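Local structure of PrgZ (Enterococcus faecalis, 4FAJ) at residues V61-T65 against Q291-P296; L97-N101 against L547-I551; N158-F162 against L205-Y211; K391-E395 against Q435-E439. The protein serves as a membrane-anchored extracellular receptor that binds a peptide pheromone, and probably passes it on for transport into the cell. All blocks are in the same frame, centred on the assembly; numbering follows the deposited sequence.

Contact 1. Residues V61-T65 against Q291-P296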
loop_
_atom_site.group_PDB
_atom_site.type_symbol
_atom_site.label_atom_id
_atom_site.label_comp_id
_atom_site.label_asym_id
_atom_site.label_seq_id
_atom_site.Cartn_x
_atom_site.Cartn_y
_atom_site.Cartn_z
ATOM N N VAL A 61 14.936 -23.863 -1.542
ATOM C CA VAL A 61 13.953 -23.529 -0.516
ATOM C C VAL A 61 14.499 -22.387 0.334
ATOM O O VAL A 61 15.711 -22.255 0.499
ATOM C CB VAL A 61 13.623 -24.755 0.375
ATOM C CG1 VAL A 61 12.796 -24.348 1.586
ATOM C CG2 VAL A 61 12.895 -25.822 -0.434
ATOM N N ALA A 62 13.604 -21.552 0.852
ATOM C CA ALA A 62 13.994 -20.445 1.723
ATOM C C ALA A 62 12.900 -20.182 2.727
ATOM O O ALA A 62 11.735 -20.536 2.497
ATOM C CB ALA A 62 14.259 -19.177 0.913
ATOM N N THR A 63 13.283 -19.535 3.823
ATOM C CA THR A 63 12.343 -19.027 4.807
ATOM C C THR A 63 12.584 -17.527 4.939
ATOM O O THR A 63 13.670 -17.100 5.330
ATOM C CB THR A 63 12.502 -19.738 6.158
ATOM O OG1 THR A 63 12.280 -21.139 5.973
ATOM C CG2 THR A 63 11.506 -19.203 7.171
ATOM N N LEU A 64 11.567 -16.748 4.588
ATOM C CA LEU A 64 11.639 -15.290 4.570
ATOM C C LEU A 64 10.691 -14.720 5.621
ATOM O O LEU A 64 10.030 -15.466 6.336
ATOM C CB LEU A 64 11.280 -14.758 3.177
ATOM C CG LEU A 64 12.049 -15.363 1.983
ATOM C CD1 LEU A 64 11.546 -14.770 0.666
ATOM C CD2 LEU A 64 13.554 -15.170 2.114
ATOM N N THR A 65 10.625 -13.394 5.719
ATOM C CA THR A 65 9.876 -12.765 6.789
ATOM C C THR A 65 8.759 -11.873 6.272
ATOM O O THR A 65 8.767 -11.438 5.120
ATOM C CB THR A 65 10.797 -11.942 7.719
ATOM O OG1 THR A 65 11.369 -10.850 6.995
ATOM C CG2 THR A 65 11.908 -12.814 8.273
ATOM N N GLN A 291 18.011 -20.160 10.790
ATOM C CA GLN A 291 16.581 -20.496 10.841
ATOM C C GLN A 291 15.714 -19.511 10.054
ATOM O O GLN A 291 14.532 -19.758 9.852
ATOM C CB GLN A 291 16.101 -20.557 12.293
ATOM C CG GLN A 291 16.748 -21.654 13.106
ATOM C CD GLN A 291 16.577 -23.007 12.455
ATOM O OE1 GLN A 291 17.543 -23.626 12.026
ATOM N NE2 GLN A 291 15.336 -23.452 12.344
ATOM N N LEU A 292 16.296 -18.392 9.641
ATOM C CA LEU A 292 15.655 -17.463 8.728
ATOM C C LEU A 292 16.693 -17.033 7.701
ATOM O O LEU A 292 17.877 -16.922 8.029
ATOM C CB LEU A 292 15.141 -16.224 9.480
ATOM C CG LEU A 292 13.830 -16.302 10.271
ATOM C CD1 LEU A 292 13.557 -14.972 11.047
ATOM C CD2 LEU A 292 12.647 -16.631 9.377
ATOM N N ASP A 293 16.248 -16.766 6.476
ATOM C CA ASP A 293 17.149 -16.327 5.409
ATOM C C ASP A 293 17.114 -14.800 5.201
ATOM O O ASP A 293 17.841 -14.257 4.375
ATOM C CB ASP A 293 16.824 -17.087 4.117
ATOM C CG ASP A 293 17.032 -18.590 4.264
ATOM O OD1 ASP A 293 18.108 -18.978 4.748
ATOM O OD2 ASP A 293 16.131 -19.389 3.908
ATOM N N GLU A 294 16.274 -14.108 5.961
ATOM C CA GLU A 294 16.321 -12.650 6.038
ATOM C C GLU A 294 15.846 -12.217 7.420
ATOM O O GLU A 294 15.199 -12.991 8.125
ATOM C CB GLU A 294 15.461 -12.003 4.940
ATOM C CG GLU A 294 13.993 -12.190 5.124
ATOM C CD GLU A 294 13.147 -11.503 4.065
ATOM O OE1 GLU A 294 11.907 -11.536 4.208
ATOM O OE2 GLU A 294 13.699 -10.937 3.097
ATOM N N ALA A 295 16.213 -11.001 7.807
ATOM C CA ALA A 295 15.828 -10.427 9.086
ATOM C C ALA A 295 15.662 -8.922 8.949
ATOM O O ALA A 295 16.585 -8.242 8.495
ATOM C CB ALA A 295 16.876 -10.747 10.156
ATOM N N PRO A 296 14.491 -8.385 9.342
ATOM C CA PRO A 296 14.319 -6.938 9.274
ATOM C C PRO A 296 15.123 -6.244 10.368
ATOM O O PRO A 296 15.397 -6.853 11.418
ATOM C CB PRO A 296 12.815 -6.758 9.511
ATOM C CG PRO A 296 12.458 -7.905 10.382
ATOM C CD PRO A 296 13.277 -9.048 9.849
#
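D293 and E294 point their carboxylates at the edge of strand 61-65, and each grips a different backbone N-H. The D293 carboxylate reaches the middle of the strand, where OD2 accepts from T63 N (2.9 Å). The donor meets it on the anti side, 22° out of the carboxylate plane. The same aspartate gives its own N-H to T63 O (2.8 Å), so one residue holds both main-chain polar atoms of T63.

E294 extends beyond CG and crosses T65 obliquely. Its OE1 accepts from T65 N at 2.7 Å, again on the anti side, and from T65 OG1 at 2.9 Å, which comes from above the carboxylate plane. The chi1 of T65 (65°) sets OG1 between its own N and carbonyl carbon, beside the N-H, which lets both donors converge on a single oxygen. L64 CB also touches OE1 (3.4 Å). Apart from these bonds, the CD2 branch of L292 meets T63 CG2 at 3.6 Å, the two side chains crossing at about a right angle.

Strands 61-65 and 294-296 run nearly parallel, 8° apart, but belong to different sheets; P296 packs on an apolar side chain of the bound peptide. K542 pairs with D293 OD1. Two carboxylate oxygens thus take strand N-H groups in place of strand carbonyls, in bonds probably strengthened by charge, and with one backbone bond join the two sheets next to the peptide site.

Contact 2. Residues L97-N101 against L547-I551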
loop_
_atom_site.group_PDB
_atom_site.type_symbol
_atom_site.label_atom_id
_atom_site.label_comp_id
_atom_site.label_asym_id
_atom_site.label_seq_id
_atom_site.Cartn_x
_atom_site.Cartn_y
_atom_site.Cartn_z
ATOM N N LEU A 97 5.510 -5.709 -13.005
ATOM C CA LEU A 97 6.605 -4.737 -12.995
ATOM C C LEU A 97 7.961 -5.389 -13.194
ATOM O O LEU A 97 8.246 -6.469 -12.649
ATOM C CB LEU A 97 6.613 -3.912 -11.697
ATOM C CG LEU A 97 5.397 -3.033 -11.413
ATOM C CD1 LEU A 97 5.740 -2.097 -10.241
ATOM C CD2 LEU A 97 4.896 -2.234 -12.632
ATOM N N ASP A 98 8.795 -4.739 -13.996
ATOM C CA ASP A 98 10.174 -5.166 -14.177
ATOM C C ASP A 98 11.079 -4.487 -13.148
ATOM O O ASP A 98 10.610 -3.742 -12.292
ATOM C CB ASP A 98 10.661 -4.902 -15.619
ATOM C CG ASP A 98 10.727 -3.415 -15.981
ATOM O OD1 ASP A 98 10.686 -2.547 -15.073
ATOM O OD2 ASP A 98 10.814 -3.122 -17.200
ATOM N N GLU A 99 12.378 -4.747 -13.255
ATOM C CA GLU A 99 13.364 -4.218 -12.313
ATOM C C GLU A 99 13.401 -2.685 -12.232
ATOM O O GLU A 99 13.911 -2.121 -11.255
ATOM C CB GLU A 99 14.762 -4.796 -12.619
ATOM C CG GLU A 99 15.378 -4.403 -13.975
ATOM C CD GLU A 99 14.838 -5.203 -15.157
ATOM O OE1 GLU A 99 13.886 -6.012 -14.973
ATOM O OE2 GLU A 99 15.370 -5.018 -16.282
ATOM N N LYS A 100 12.855 -2.015 -13.244
ATOM C CA LYS A 100 12.760 -0.556 -13.259
ATOM C C LYS A 100 11.362 -0.070 -12.917
ATOM O O LYS A 100 11.032 1.087 -13.156
ATOM C CB LYS A 100 13.180 -0.025 -14.634
ATOM C CG LYS A 100 14.629 -0.342 -14.965
ATOM C CD LYS A 100 15.104 0.383 -16.216
ATOM C CE LYS A 100 16.618 0.527 -16.225
ATOM N NZ LYS A 100 17.318 -0.788 -16.111
ATOM N N ASN A 101 10.547 -0.954 -12.338
ATOM C CA ASN A 101 9.168 -0.637 -11.960
ATOM C C ASN A 101 8.258 -0.255 -13.134
ATOM O O ASN A 101 7.289 0.489 -12.961
ATOM C CB ASN A 101 9.137 0.437 -10.863
ATOM C CG ASN A 101 9.912 0.020 -9.624
ATOM O OD1 ASN A 101 10.034 -1.171 -9.326
ATOM N ND2 ASN A 101 10.428 1.002 -8.887
ATOM N N LEU A 547 13.313 -9.723 -6.988
ATOM C CA LEU A 547 13.022 -8.367 -7.444
ATOM C C LEU A 547 12.362 -7.602 -6.280
ATOM O O LEU A 547 11.372 -8.060 -5.725
ATOM C CB LEU A 547 12.091 -8.409 -8.654
ATOM C CG LEU A 547 12.495 -7.643 -9.895
ATOM C CD1 LEU A 547 13.847 -8.160 -10.402
ATOM C CD2 LEU A 547 11.421 -7.783 -10.970
ATOM N N MET A 548 12.923 -6.460 -5.908
ATOM C CA MET A 548 12.368 -5.621 -4.843
ATOM C C MET A 548 11.877 -4.308 -5.466
ATOM O O MET A 548 12.619 -3.678 -6.207
ATOM C CB MET A 548 13.444 -5.347 -3.794
ATOM C CG MET A 548 12.948 -4.637 -2.542
ATOM S SD MET A 548 14.268 -4.351 -1.338
ATOM C CE MET A 548 13.321 -3.777 0.053
ATOM N N HIS A 549 10.635 -3.907 -5.182
ATOM C CA HIS A 549 10.031 -2.730 -5.802
ATOM C C HIS A 549 9.790 -1.636 -4.758
ATOM O O HIS A 549 9.265 -1.921 -3.673
ATOM C CB HIS A 549 8.696 -3.100 -6.459
ATOM C CG HIS A 549 8.807 -4.135 -7.537
ATOM N ND1 HIS A 549 9.351 -3.864 -8.773
ATOM C CD2 HIS A 549 8.408 -5.429 -7.577
ATOM C CE1 HIS A 549 9.311 -4.954 -9.521
ATOM N NE2 HIS A 549 8.737 -5.916 -8.824
ATOM N N SER A 550 10.149 -0.393 -5.081
ATOM C CA SER A 550 9.839 0.755 -4.205
ATOM C C SER A 550 8.368 1.228 -4.333
ATOM O O SER A 550 7.887 2.022 -3.510
ATOM C CB SER A 550 10.786 1.907 -4.490
ATOM O OG SER A 550 10.709 2.282 -5.852
ATOM N N ILE A 551 7.680 0.750 -5.367
ATOM C CA ILE A 551 6.240 0.962 -5.550
ATOM C C ILE A 551 5.518 -0.383 -5.763
ATOM O O ILE A 551 6.116 -1.352 -6.237
ATOM C CB ILE A 551 5.915 1.892 -6.761
ATOM C CG1 ILE A 551 6.300 1.240 -8.093
ATOM C CG2 ILE A 551 6.599 3.239 -6.632
ATOM C CD1 ILE A 551 5.929 2.089 -9.320
HETATM O O HOH W 1 7.627 -7.928 -10.367
HETATM O O HOH W 2 12.965 -2.675 -8.688
HETATM O O HOH W 3 12.343 -0.337 -7.011
#
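Residues D98 to N101 form a type I beta turn, closed by N101 N to D98 O (2.8 Å), and lie against 547-551 with the CA atoms of N101 and H549, and of E99 and L547, nearest each other. The H549 ring is the centre of the contact. Its ND1 donates to N101 OD1 (2.8 Å, 165° at the hydrogen), and the acceptor lies almost in the ring plane, with the donor nearly in line with the amide C=O. The amide itself is turned 54° from the ring. Also at the ring edge is D98 O, 3.3 Å from CE1. L97 adds CD1 over one face, offset toward the rim.

N101 CG lies beside the backbone N and anti to the carbonyl carbon (chi1 -57°), and this carries the amide across to the histidine while CB rests on I551 CD1 (3.9 Å). I551 CG1 also meets L97 CD1, where the leucine and isoleucine side chains cross at about a right angle. At the other end L547 CD2 lies against the backbone of L97 and E99.

Waters complete the polar interface. One bridges L97 O and H549 NE2, and another accepts from N101 ND2 (3.0 Å) and S550 N (2.9 Å). D98 OD1 accepts from K100 N in an Asx turn and also from Q102 N, so the turn is bonded on both sides of N101.

Both nitrogens of the imidazole are therefore engaged, one by an amide oxygen and the other by a water tied to a main-chain carbonyl. This would hold the ring in one rotation and joins the turn to a segment that itself bonds to strand 311-324 through A317.

Contact 3. Residues N158-F162 against L205-Y211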
loop_
_atom_site.group_PDB
_atom_site.type_symbol
_atom_site.label_atom_id
_atom_site.label_comp_id
_atom_site.label_asym_id
_atom_site.label_seq_id
_atom_site.Cartn_x
_atom_site.Cartn_y
_atom_site.Cartn_z
ATOM N N ASN A 158 -10.819 -1.005 -3.006
ATOM C CA ASN A 158 -10.013 -0.686 -4.185
ATOM C C ASN A 158 -10.778 0.024 -5.313
ATOM O O ASN A 158 -10.238 0.201 -6.409
ATOM C CB ASN A 158 -9.350 -1.960 -4.734
ATOM C CG ASN A 158 -8.304 -2.533 -3.794
ATOM O OD1 ASN A 158 -7.437 -1.806 -3.276
ATOM N ND2 ASN A 158 -8.366 -3.845 -3.575
ATOM N N VAL A 159 -12.014 0.444 -5.045
ATOM C CA VAL A 159 -12.894 0.941 -6.106
ATOM C C VAL A 159 -12.334 2.167 -6.828
ATOM O O VAL A 159 -12.530 2.304 -8.034
ATOM C CB VAL A 159 -14.348 1.240 -5.613
ATOM C CG1 VAL A 159 -15.035 -0.023 -5.204
ATOM C CG2 VAL A 159 -14.367 2.257 -4.451
ATOM N N GLU A 160 -11.615 3.029 -6.105
ATOM C CA GLU A 160 -11.057 4.264 -6.673
ATOM C C GLU A 160 -10.029 3.999 -7.795
ATOM O O GLU A 160 -9.879 4.809 -8.703
ATOM C CB GLU A 160 -10.409 5.110 -5.567
ATOM C CG GLU A 160 -9.977 6.503 -5.981
ATOM C CD GLU A 160 -11.152 7.451 -6.173
ATOM O OE1 GLU A 160 -11.146 8.211 -7.169
ATOM O OE2 GLU A 160 -12.078 7.431 -5.324
ATOM N N LEU A 161 -9.339 2.864 -7.730
ATOM C CA LEU A 161 -8.377 2.472 -8.764
ATOM C C LEU A 161 -8.997 2.255 -10.145
ATOM O O LEU A 161 -8.277 2.217 -11.154
ATOM C CB LEU A 161 -7.654 1.187 -8.354
ATOM C CG LEU A 161 -6.754 1.272 -7.125
ATOM C CD1 LEU A 161 -6.265 -0.122 -6.712
ATOM C CD2 LEU A 161 -5.583 2.196 -7.382
ATOM N N PHE A 162 -10.320 2.086 -10.179
ATOM C CA PHE A 162 -11.066 1.861 -11.415
ATOM C C PHE A 162 -11.717 3.126 -11.982
ATOM O O PHE A 162 -12.379 3.062 -13.021
ATOM C CB PHE A 162 -12.118 0.762 -11.186
ATOM C CG PHE A 162 -11.521 -0.612 -11.066
ATOM C CD1 PHE A 162 -10.882 -1.001 -9.903
ATOM C CD2 PHE A 162 -11.543 -1.491 -12.134
ATOM C CE1 PHE A 162 -10.304 -2.252 -9.793
ATOM C CE2 PHE A 162 -10.960 -2.753 -12.031
ATOM C CZ PHE A 162 -10.344 -3.129 -10.864
ATOM N N LEU A 205 -1.775 0.744 -13.723
ATOM C CA LEU A 205 -2.906 0.250 -12.926
ATOM C C LEU A 205 -3.222 -1.214 -13.226
ATOM O O LEU A 205 -3.601 -1.978 -12.330
ATOM C CB LEU A 205 -4.146 1.099 -13.175
ATOM C CG LEU A 205 -4.070 2.544 -12.669
ATOM C CD1 LEU A 205 -5.357 3.262 -12.968
ATOM C CD2 LEU A 205 -3.778 2.593 -11.188
ATOM N N LEU A 206 -3.069 -1.601 -14.493
ATOM C CA LEU A 206 -3.323 -2.977 -14.925
ATOM C C LEU A 206 -2.324 -3.990 -14.369
ATOM O O LEU A 206 -2.519 -5.198 -14.547
ATOM C CB LEU A 206 -3.328 -3.063 -16.463
ATOM C CG LEU A 206 -4.408 -2.269 -17.197
ATOM C CD1 LEU A 206 -4.294 -2.430 -18.720
ATOM C CD2 LEU A 206 -5.814 -2.639 -16.704
ATOM N N SER A 207 -1.254 -3.513 -13.724
ATOM C CA SER A 207 -0.289 -4.397 -13.071
ATOM C C SER A 207 -0.621 -4.633 -11.590
ATOM O O SER A 207 0.013 -5.462 -10.942
ATOM C CB SER A 207 1.133 -3.834 -13.197
ATOM O OG SER A 207 1.304 -2.688 -12.389
ATOM N N LEU A 208 -1.596 -3.897 -11.061
ATOM C CA LEU A 208 -1.913 -3.946 -9.638
ATOM C C LEU A 208 -2.749 -5.177 -9.316
ATOM O O LEU A 208 -3.610 -5.587 -10.108
ATOM C CB LEU A 208 -2.689 -2.698 -9.211
ATOM C CG LEU A 208 -1.988 -1.344 -9.395
ATOM C CD1 LEU A 208 -2.870 -0.214 -8.892
ATOM C CD2 LEU A 208 -0.642 -1.335 -8.704
ATOM N N THR A 209 -2.526 -5.728 -8.127
ATOM C CA THR A 209 -3.282 -6.901 -7.675
ATOM C C THR A 209 -4.794 -6.669 -7.761
ATOM O O THR A 209 -5.539 -7.580 -8.095
ATOM C CB THR A 209 -2.856 -7.357 -6.254
ATOM O OG1 THR A 209 -3.113 -6.320 -5.299
ATOM C CG2 THR A 209 -1.375 -7.740 -6.234
ATOM N N ALA A 210 -5.249 -5.447 -7.506
ATOM C CA ALA A 210 -6.683 -5.110 -7.628
ATOM C C ALA A 210 -7.271 -5.394 -9.011
ATOM O O ALA A 210 -8.469 -5.677 -9.136
ATOM C CB ALA A 210 -6.922 -3.642 -7.262
ATOM N N TYR A 211 -6.431 -5.306 -10.047
ATOM C CA TYR A 211 -6.825 -5.624 -11.424
ATOM C C TYR A 211 -6.592 -7.100 -11.834
ATOM O O TYR A 211 -6.832 -7.472 -12.986
ATOM C CB TYR A 211 -6.086 -4.680 -12.403
ATOM C CG TYR A 211 -6.713 -3.313 -12.568
ATOM C CD1 TYR A 211 -6.472 -2.290 -11.657
ATOM C CD2 TYR A 211 -7.538 -3.039 -13.656
ATOM C CE1 TYR A 211 -7.037 -1.032 -11.831
ATOM C CE2 TYR A 211 -8.100 -1.798 -13.834
ATOM C CZ TYR A 211 -7.843 -0.796 -12.927
ATOM O OH TYR A 211 -8.413 0.422 -13.142
#
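The rings of F162 and Y211 stack face to face, centroids 4.1 Å apart and planes at 13°, with F162 CZ over the middle of the tyrosine and Y211 CZ over the middle of the phenylalanine. Their side chains run in opposite directions, so each comes in from its own segment and slides past the other. At the edges the neighbours are carbonyls: N158 O and A210 O lie in the plane of F162, the latter 3.6 Å from CZ, and L161 O lies at the edge of Y211. W146 of helix 139-150 meets both rings edge to face, and its NE1 also bonds to Y211 O.

The tyrosine hydroxyl donates to L161 O at 2.7 Å. It sits 35° above the carbonyl plane, with a C=O...O angle of 126°. L205 CD1 packs on the same oxygen (3.6 Å).

Beyond the rings, L161 sends CD1 against A210 CB at 3.6 Å and CD2 against L208 CD1 at 3.9 Å, wedging between the two residues. N158 CB rests on the same alanine methyl (3.9 Å), while its ND2 is bonded to A78 O.

Two short buried 3-10 segments, 159-162 and 209-211, in the loops after helices 139-150 and 202-205, are joined in this way. The stack is apolar, and the hydroxyl at its end finds a main-chain acceptor, so the tyrosine is buried without leaving its polar atom unsatisfied.

Contact 4. Residues K391-E395 against Q435-E439; sequences KKQAE and QDSLE
K391 and S437 form the tight part of this contact. The lysine chain, with CG anti to the backbone N (chi1 177°) and bends at chi2 and chi4, passes over the serine with CE only 3.0 Å from S437 OG. Beneath it A394 CB rests on S437 CB at 4.0 Å, and E395 CG touches S437 O at 3.5 Å. S437 is thus touched by three residues of helix 391-402, and by A345 of helix 336-345 too.

The solvent side is looser and carries the charges. K391 NZ lies 3.6 Å from D436 OD2 in a salt bridge, and it makes a weak bond of 3.4 Å with E395 OE2, one helical turn on. D436 is exposed and crosses the lysine at about a right angle. The ammonium group therefore lies between E395 OE2 and D436 OD2, 6.4 Å apart, which probably eases their mutual repulsion.

The first turn of helix 391-402 here meets the last turn of helix 421-437, with E439 O accepting from W398 NE1 just beyond. Helix 421-437 links the paired parallel strands 412-418 and 442-448 as the helix of a beta-alpha-beta crossover, and helix 391-402 packs against its C-terminal end.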
loop_
_atom_site.group_PDB
_atom_site.type_symbol
_atom_site.label_atom_id
_atom_site.label_comp_id
_atom_site.label_asym_id
_atom_site.label_seq_id
_atom_site.Cartn_x
_atom_site.Cartn_y
_atom_site.Cartn_z
ATOM N N LYS A 391 9.138 23.655 17.432
ATOM C CA LYS A 391 8.592 23.536 18.796
ATOM C C LYS A 391 7.865 24.806 19.260
ATOM O O LYS A 391 6.758 24.733 19.784
ATOM C CB LYS A 391 9.731 23.186 19.765
ATOM C CG LYS A 391 9.352 23.104 21.232
ATOM C CD LYS A 391 9.475 21.705 21.778
ATOM C CE LYS A 391 8.834 21.599 23.165
ATOM N NZ LYS A 391 9.640 22.278 24.191
ATOM N N LYS A 392 8.471 25.971 19.045
ATOM C CA LYS A 392 7.843 27.228 19.490
ATOM C C LYS A 392 6.512 27.480 18.775
ATOM O O LYS A 392 5.547 27.883 19.416
ATOM C CB LYS A 392 8.781 28.431 19.336
ATOM C CG LYS A 392 9.805 28.587 20.482
ATOM C CD LYS A 392 10.908 27.537 20.385
ATOM C CE LYS A 392 11.935 27.594 21.481
ATOM N NZ LYS A 392 12.543 26.233 21.616
ATOM N N GLN A 393 6.436 27.221 17.470
ATOM C CA GLN A 393 5.153 27.372 16.752
ATOM C C GLN A 393 4.101 26.342 17.208
ATOM O O GLN A 393 2.920 26.661 17.296
ATOM C CB GLN A 393 5.336 27.310 15.223
ATOM C CG GLN A 393 5.859 28.618 14.593
ATOM C CD GLN A 393 4.961 29.814 14.852
ATOM O OE1 GLN A 393 3.763 29.675 15.135
ATOM N NE2 GLN A 393 5.541 31.007 14.770
ATOM N N ALA A 394 4.541 25.125 17.504
ATOM C CA ALA A 394 3.671 24.092 18.066
ATOM C C ALA A 394 3.022 24.592 19.343
ATOM O O ALA A 394 1.808 24.531 19.491
ATOM C CB ALA A 394 4.460 22.813 18.344
ATOM N N GLU A 395 3.847 25.101 20.251
ATOM C CA GLU A 395 3.384 25.620 21.542
ATOM C C GLU A 395 2.395 26.757 21.342
ATOM O O GLU A 395 1.376 26.840 22.022
ATOM C CB GLU A 395 4.571 26.103 22.378
ATOM C CG GLU A 395 5.517 24.978 22.821
ATOM C CD GLU A 395 6.706 25.482 23.640
ATOM O OE1 GLU A 395 7.103 26.657 23.475
ATOM O OE2 GLU A 395 7.246 24.692 24.438
ATOM N N GLN A 435 3.191 15.346 23.916
ATOM C CA GLN A 435 3.063 15.749 25.324
ATOM C C GLN A 435 4.041 16.865 25.697
ATOM O O GLN A 435 3.696 17.741 26.477
ATOM C CB GLN A 435 3.186 14.527 26.252
ATOM C CG GLN A 435 1.970 13.605 26.115
ATOM C CD GLN A 435 1.969 12.383 27.022
ATOM O OE1 GLN A 435 0.940 11.733 27.169
ATOM N NE2 GLN A 435 3.110 12.055 27.609
ATOM N N ASP A 436 5.229 16.866 25.094
ATOM C CA ASP A 436 6.251 17.880 25.395
ATOM C C ASP A 436 5.959 19.277 24.834
ATOM O O ASP A 436 6.429 20.274 25.395
ATOM C CB ASP A 436 7.630 17.429 24.893
ATOM C CG ASP A 436 8.770 18.285 25.452
ATOM O OD1 ASP A 436 8.804 18.514 26.686
ATOM O OD2 ASP A 436 9.636 18.732 24.662
ATOM N N SER A 437 5.229 19.355 23.724
ATOM C CA SER A 437 4.931 20.641 23.081
ATOM C C SER A 437 3.496 21.125 23.255
ATOM O O SER A 437 3.223 22.315 23.079
ATOM C CB SER A 437 5.240 20.572 21.583
ATOM O OG SER A 437 6.631 20.574 21.358
ATOM N N LEU A 438 2.579 20.213 23.563
ATOM C CA LEU A 438 1.187 20.566 23.785
ATOM C C LEU A 438 0.906 20.370 25.269
ATOM O O LEU A 438 0.389 19.328 25.684
ATOM C CB LEU A 438 0.251 19.719 22.926
ATOM C CG LEU A 438 0.216 20.060 21.429
ATOM C CD1 LEU A 438 1.577 19.886 20.782
ATOM C CD2 LEU A 438 -0.812 19.198 20.711
ATOM N N GLU A 439 1.266 21.383 26.059
ATOM C CA GLU A 439 1.216 21.272 27.517
ATOM C C GLU A 439 -0.201 20.904 27.938
ATOM O O GLU A 439 -1.165 21.532 27.512
ATOM C CB GLU A 439 1.659 22.578 28.198
ATOM C CG GLU A 439 2.341 22.402 29.564
ATOM C CD GLU A 439 1.421 22.619 30.762
ATOM O OE1 GLU A 439 0.178 22.582 30.595
ATOM O OE2 GLU A 439 1.950 22.833 31.883
#

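Contact 3 is the most buried, about 12 Å from the chain centre, and depends on aromatic and aliphatic packing; contact 4 lies about 32 Å out and has one long salt bridge across it, extended by a weak one within helix 391-402. Contacts 1, 2 and 4 are partly buried; the first two place polar side chains against main-chain or amide groups, carboxylates in contact 1 and a histidine with waters in contact 2. Contacts 2 and 3 touch, through L97 CD2 and S207 OG at 3.6 Å. Contacts 1 and 4 are about 28 Å apart at their nearest atoms, yet 291-296 supplies a strand of the large mixed sheet, and 435-439 ends a helix connecting two of its strands.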